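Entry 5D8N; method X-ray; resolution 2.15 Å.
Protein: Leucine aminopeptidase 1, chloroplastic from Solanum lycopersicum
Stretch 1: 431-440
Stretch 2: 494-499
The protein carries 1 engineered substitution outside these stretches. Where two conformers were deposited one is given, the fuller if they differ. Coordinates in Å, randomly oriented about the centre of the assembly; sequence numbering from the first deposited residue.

Stretch 1 431-440: PNDDLAREVV
Stretch 2, residues 494-499: KVQWLH

Residues 433-440 form a helix that continues beyond the stretch, and residues 496-499 form a strand that likewise runs on; Pro431 and Asn432 lead into the first, Lys494 and Val495 into the second. The helix and strand axes approach to 8.1 Å, with 52° between their N-to-C directions (signed crossing angle -52°). Register is set at the N-terminal end of the helix, where the CA atoms of Asn432 and Gln496 lie 6.2 Å apart. Together the two stretches bury 428 Å².

The helix has phi from -58 to -74 and psi from -33 to -47, and its i to i+4 bonds begin with Ala436 N to Asn432 O at 3.1 Å and end with Val440 N to Ala436 O at 2.9 Å. Asn432 (phi/psi -110/105) occupies the N-cap position, but its side chain makes no capping bond. It is turned to the strand instead: CA-to-CB points toward it, and chi1 -53° (m) with chi2 106° places Asn432 OD1 3.0 Å from Trp497 N. The N-H...O angle of 166° makes this a nearly linear hydrogen bond, the only direct one between the stretches. Asn432 OD1 also accepts from water 1 at 2.7 Å, and the same water donates to Val495 O at 2.9 Å, so one amide oxygen serves the second stretch both directly, at the strand residue Trp497, and through water, at Val495 just before the strand. A short polar side chain with a carbonyl acceptor suits this place.

Leu435, one turn before Val439, supplies the apolar counterpart. With chi1 179° (t) and chi2 53° (p), its CD2 rests over the strand backbone, 3.5 Å from Trp497 N and 3.5 Å from Leu498 N, and reaches Leu498 CB at 3.7 Å. Leu498 faces the helix from an extended backbone (-129/140); its chi1 is t at -178°, while chi2 at 149° lies between wells. In this conformation Leu498 CD1 is turned to the helix, 4.1 Å from Ala436 CA and 3.8 Å from Val439 CG2. Ala436 carries only a methyl group, directed sideways, and the leucine approaches its CA. Val439 (chi1 170°, t) points toward the strand. All four of these aliphatic residues are buried, in keeping with their apolar side chains.

Alternation along the strand accounts for the remaining arrangement. Gln496 and Leu498 direct CA-to-CB toward the helix, whereas Trp497 between them directs it away. Gln496 (-78/135) is partly exposed; its m, t rotamer (chi1 -60°, chi2 -168°, chi3 -3°) brings Gln496 OE1 to 3.8 Å from Leu435 CB; the same OE1 lies 4.4 Å from Asp434 OD2, too far for a bond.

Trp497 (-147/132; chi1 159°, t; chi2 73°) still contributes through its backbone and ring. Pro431, with a C-gamma exo pucker, lies obliquely to that ring: its CD is 3.8 Å from Trp497 CE3 and 3.4 Å from Trp497 O. The indole is buried, and NE1 is hydrogen-bonded elsewhere in the structure.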

ATOM      1  N   PRO A 431      13.411 -27.873 -20.939  1.00 20.96           N
ATOM      2  CA  PRO A 431      12.652 -28.873 -21.696  1.00 22.55           C
ATOM      3  C   PRO A 431      13.363 -30.218 -21.782  1.00 23.87           C
ATOM      4  O   PRO A 431      12.783 -31.191 -22.237  1.00 27.38           O
ATOM      5  CB  PRO A 431      12.528 -28.260 -23.098  1.00 22.62           C
ATOM      6  CG  PRO A 431      12.902 -26.815 -22.944  1.00 23.31           C
ATOM      7  CD  PRO A 431      13.868 -26.769 -21.799  1.00 22.23           C
ATOM      8  N   ASN A 432      14.640 -30.276 -21.420  1.00 24.02           N
ATOM      9  CA  ASN A 432      15.473 -31.407 -21.780  1.00 23.87           C
ATOM     10  C   ASN A 432      15.818 -32.236 -20.531  1.00 24.47           C
ATOM     11  O   ASN A 432      16.601 -31.803 -19.666  1.00 25.52           O
ATOM     12  CB  ASN A 432      16.732 -30.880 -22.507  1.00 24.88           C
ATOM     13  CG  ASN A 432      16.407 -29.955 -23.695  1.00 28.64           C
ATOM     14  OD1 ASN A 432      16.579 -28.724 -23.644  1.00 26.46           O
ATOM     15  ND2 ASN A 432      16.043 -30.565 -24.833  1.00 29.00           N
ATOM     16  N   ASP A 433      15.184 -33.396 -20.377  1.00 22.30           N
ATOM     17  CA  ASP A 433      15.316 -34.156 -19.143  1.00 23.58           C
ATOM     18  C   ASP A 433      16.766 -34.578 -18.880  1.00 24.16           C
ATOM     19  O   ASP A 433      17.179 -34.705 -17.731  1.00 22.42           O
ATOM     20  CB  ASP A 433      14.451 -35.414 -19.181  1.00 27.16           C
ATOM     21  CG  ASP A 433      12.968 -35.120 -19.002  1.00 29.55           C
ATOM     22  OD1 ASP A 433      12.596 -34.020 -18.522  1.00 27.55           O
ATOM     23  OD2 ASP A 433      12.191 -36.044 -19.310  1.00 30.51           O
ATOM     24  N   ASP A 434      17.473 -34.949 -19.943  0.52 24.27           N
ATOM     25  CA  ASP A 434      18.871 -35.342 -19.838  0.52 27.05           C
ATOM     26  C   ASP A 434      19.724 -34.200 -19.282  0.52 25.27           C
ATOM     27  O   ASP A 434      20.633 -34.450 -18.493  0.52 24.90           O
ATOM     28  CB  ASP A 434      19.448 -35.796 -21.187  0.52 32.51           C
ATOM     29  CG  ASP A 434      20.855 -36.377 -21.057  0.52 37.81           C
ATOM     30  OD1 ASP A 434      20.981 -37.417 -20.381  0.52 38.20           O
ATOM     31  OD2 ASP A 434      21.845 -35.785 -21.559  0.52 40.93           O
ATOM     32  N   LEU A 435      19.517 -32.977 -19.766  1.00 24.20           N
ATOM     33  CA  LEU A 435      20.336 -31.861 -19.324  1.00 22.13           C
ATOM     34  C   LEU A 435      19.998 -31.537 -17.882  1.00 22.90           C
ATOM     35  O   LEU A 435      20.909 -31.248 -17.109  1.00 25.16           O
ATOM     36  CB  LEU A 435      20.126 -30.655 -20.208  1.00 21.40           C
ATOM     37  CG  LEU A 435      20.891 -29.385 -19.868  1.00 20.24           C
ATOM     38  CD1 LEU A 435      22.379 -29.660 -19.744  1.00 20.24           C
ATOM     39  CD2 LEU A 435      20.606 -28.315 -20.910  1.00 19.55           C
ATOM     40  N   ALA A 436      18.735 -31.718 -17.486  1.00 20.91           N
ATOM     41  CA  ALA A 436      18.369 -31.537 -16.091  1.00 21.02           C
ATOM     42  C   ALA A 436      19.204 -32.470 -15.228  1.00 22.18           C
ATOM     43  O   ALA A 436      19.749 -32.075 -14.188  1.00 20.56           O
ATOM     44  CB  ALA A 436      16.893 -31.804 -15.855  1.00 22.59           C
ATOM     45  N   ARG A 437      19.281 -33.727 -15.654  0.50 22.57           N
ATOM     46  CA  ARG A 437      20.012 -34.742 -14.907  0.50 24.94           C
ATOM     47  C   ARG A 437      21.502 -34.411 -14.815  0.50 23.69           C
ATOM     48  O   ARG A 437      22.100 -34.550 -13.748  0.50 23.75           O
ATOM     49  CB  ARG A 437      19.807 -36.140 -15.510  0.50 28.81           C
ATOM     50  CG  ARG A 437      20.593 -37.221 -14.780  0.50 33.55           C
ATOM     51  CD  ARG A 437      20.654 -38.551 -15.541  0.50 40.55           C
ATOM     52  NE  ARG A 437      20.901 -38.322 -16.961  0.50 42.39           N
ATOM     53  CZ  ARG A 437      22.069 -37.944 -17.464  0.50 39.17           C
ATOM     54  NH1 ARG A 437      23.189 -38.037 -16.753  0.50 37.43           N
ATOM     55  NH2 ARG A 437      22.090 -37.481 -18.700  0.50 38.55           N
ATOM     56  N   GLU A 438      22.094 -33.953 -15.913  1.00 22.56           N
ATOM     57  CA  GLU A 438      23.492 -33.526 -15.908  1.00 23.32           C
ATOM     58  C   GLU A 438      23.700 -32.401 -14.878  1.00 23.48           C
ATOM     59  O   GLU A 438      24.713 -32.374 -14.174  1.00 21.55           O
ATOM     60  CB  GLU A 438      23.924 -32.999 -17.277  1.00 26.69           C
ATOM     61  CG  GLU A 438      24.178 -34.015 -18.383  1.00 31.24           C
ATOM     62  CD  GLU A 438      24.503 -33.369 -19.735  1.00 34.58           C
ATOM     63  OE1 GLU A 438      24.942 -32.202 -19.834  1.00 32.16           O
ATOM     64  OE2 GLU A 438      24.216 -34.002 -20.767  1.00 40.56           O
ATOM     65  N   VAL A 439      22.774 -31.439 -14.831  1.00 23.22           N
ATOM     66  CA  VAL A 439      22.957 -30.261 -13.982  1.00 23.04           C
ATOM     67  C   VAL A 439      22.738 -30.631 -12.516  1.00 21.14           C
ATOM     68  O   VAL A 439      23.537 -30.250 -11.662  1.00 20.40           O
ATOM     69  CB  VAL A 439      22.090 -29.071 -14.428  1.00 23.10           C
ATOM     70  CG1 VAL A 439      22.111 -27.939 -13.408  1.00 21.51           C
ATOM     71  CG2 VAL A 439      22.600 -28.549 -15.763  1.00 23.96           C
ATOM     72  N   VAL A 440      21.774 -31.502 -12.261  1.00 21.43           N
ATOM     73  CA  VAL A 440      21.567 -32.018 -10.914  1.00 22.60           C
ATOM     74  C   VAL A 440      22.793 -32.797 -10.416  1.00 23.74           C
ATOM     75  O   VAL A 440      23.235 -32.617  -9.278  1.00 24.19           O
ATOM     76  CB  VAL A 440      20.319 -32.919 -10.851  1.00 22.41           C
ATOM     77  CG1 VAL A 440      20.292 -33.734  -9.560  1.00 22.98           C
ATOM     78  CG2 VAL A 440      19.066 -32.081 -10.944  1.00 22.25           C
ATOM     79  N   LYS A 494      16.526 -27.395 -31.452  1.00 30.54           N
ATOM     80  CA  LYS A 494      17.498 -28.468 -31.535  1.00 36.06           C
ATOM     81  C   LYS A 494      18.638 -28.312 -30.515  1.00 32.78           C
ATOM     82  O   LYS A 494      19.510 -29.164 -30.419  1.00 35.07           O
ATOM     83  CB  LYS A 494      18.049 -28.581 -32.963  1.00 41.07           C
ATOM     84  CG  LYS A 494      19.202 -27.629 -33.274  1.00 49.25           C
ATOM     85  CD  LYS A 494      19.011 -26.924 -34.622  1.00 65.69           C
ATOM     86  CE  LYS A 494      20.310 -26.441 -35.267  1.00 64.88           C
ATOM     87  NZ  LYS A 494      21.037 -25.476 -34.383  1.00 61.58           N
ATOM     88  N   VAL A 495      18.718 -27.191 -29.823  1.00 27.55           N
ATOM     89  CA  VAL A 495      19.789 -27.035 -28.840  1.00 26.64           C
ATOM     90  C   VAL A 495      19.228 -27.444 -27.483  1.00 25.95           C
ATOM     91  O   VAL A 495      18.135 -27.037 -27.109  1.00 29.26           O
ATOM     92  CB  VAL A 495      20.282 -25.581 -28.852  1.00 29.04           C
ATOM     93  CG1 VAL A 495      21.332 -25.359 -27.786  1.00 29.40           C
ATOM     94  CG2 VAL A 495      20.867 -25.241 -30.221  1.00 31.61           C
ATOM     95  N   GLN A 496      19.978 -28.202 -26.698  1.00 24.22           N
ATOM     96  CA  GLN A 496      19.549 -28.463 -25.322  1.00 23.64           C
ATOM     97  C   GLN A 496      19.843 -27.245 -24.451  1.00 22.59           C
ATOM     98  O   GLN A 496      20.875 -26.602 -24.602  1.00 24.59           O
ATOM     99  CB  GLN A 496      20.289 -29.656 -24.735  1.00 27.62           C
ATOM    100  CG  GLN A 496      20.092 -30.956 -25.489  1.00 30.99           C
ATOM    101  CD  GLN A 496      20.617 -32.140 -24.701  1.00 36.12           C
ATOM    102  OE1 GLN A 496      21.178 -31.991 -23.627  1.00 37.82           O
ATOM    103  NE2 GLN A 496      20.532 -33.308 -25.284  1.00 44.11           N
ATOM    104  N   TRP A 497      18.886 -26.850 -23.627  1.00 21.19           N
ATOM    105  CA  TRP A 497      18.975 -25.582 -22.927  1.00 19.84           C
ATOM    106  C   TRP A 497      18.328 -25.686 -21.561  1.00 19.05           C
ATOM    107  O   TRP A 497      17.242 -26.246 -21.397  1.00 18.41           O
ATOM    108  CB  TRP A 497      18.356 -24.475 -23.762  1.00 20.19           C
ATOM    109  CG  TRP A 497      17.944 -23.265 -22.957  1.00 20.03           C
ATOM    110  CD1 TRP A 497      18.779 -22.324 -22.404  1.00 20.50           C
ATOM    111  CD2 TRP A 497      16.631 -22.964 -22.482  1.00 19.85           C
ATOM    112  NE1 TRP A 497      18.054 -21.409 -21.706  1.00 21.18           N
ATOM    113  CE2 TRP A 497      16.727 -21.758 -21.763  1.00 21.31           C
ATOM    114  CE3 TRP A 497      15.367 -23.467 -22.778  1.00 20.51           C
ATOM    115  CZ2 TRP A 497      15.610 -21.103 -21.248  1.00 21.34           C
ATOM    116  CZ3 TRP A 497      14.257 -22.838 -22.215  1.00 21.77           C
ATOM    117  CH2 TRP A 497      14.389 -21.667 -21.479  1.00 21.03           C
ATOM    118  N   LEU A 498      19.061 -25.190 -20.574  1.00 19.44           N
ATOM    119  CA  LEU A 498      18.559 -25.049 -19.215  1.00 21.20           C
ATOM    120  C   LEU A 498      18.774 -23.640 -18.668  1.00 19.82           C
ATOM    121  O   LEU A 498      19.852 -23.049 -18.802  1.00 18.76           O
ATOM    122  CB  LEU A 498      19.231 -26.056 -18.294  1.00 21.65           C
ATOM    123  CG  LEU A 498      18.802 -26.096 -16.818  1.00 19.59           C
ATOM    124  CD1 LEU A 498      18.968 -27.517 -16.334  1.00 20.67           C
ATOM    125  CD2 LEU A 498      19.630 -25.184 -15.943  1.00 18.51           C
ATOM    126  N   HIS A 499      17.760 -23.173 -17.958  1.00 19.67           N
ATOM    127  CA  HIS A 499      17.745 -21.833 -17.371  1.00 20.83           C
ATOM    128  C   HIS A 499      17.805 -21.985 -15.851  1.00 19.52           C
ATOM    129  O   HIS A 499      16.993 -22.703 -15.259  1.00 18.07           O
ATOM    130  CB  HIS A 499      16.456 -21.106 -17.773  1.00 18.65           C
ATOM    131  CG  HIS A 499      16.084 -19.977 -16.871  1.00 18.71           C
ATOM    132  ND1 HIS A 499      16.859 -18.853 -16.737  1.00 18.49           N
ATOM    133  CD2 HIS A 499      14.954 -19.735 -16.166  1.00 19.93           C
ATOM    134  CE1 HIS A 499      16.259 -17.991 -15.938  1.00 19.04           C
ATOM    135  NE2 HIS A 499      15.096 -18.502 -15.582  1.00 20.28           N
TER
HETATM  136  O   HOH W   1      15.871 -26.741 -25.373  1.00 32.92           O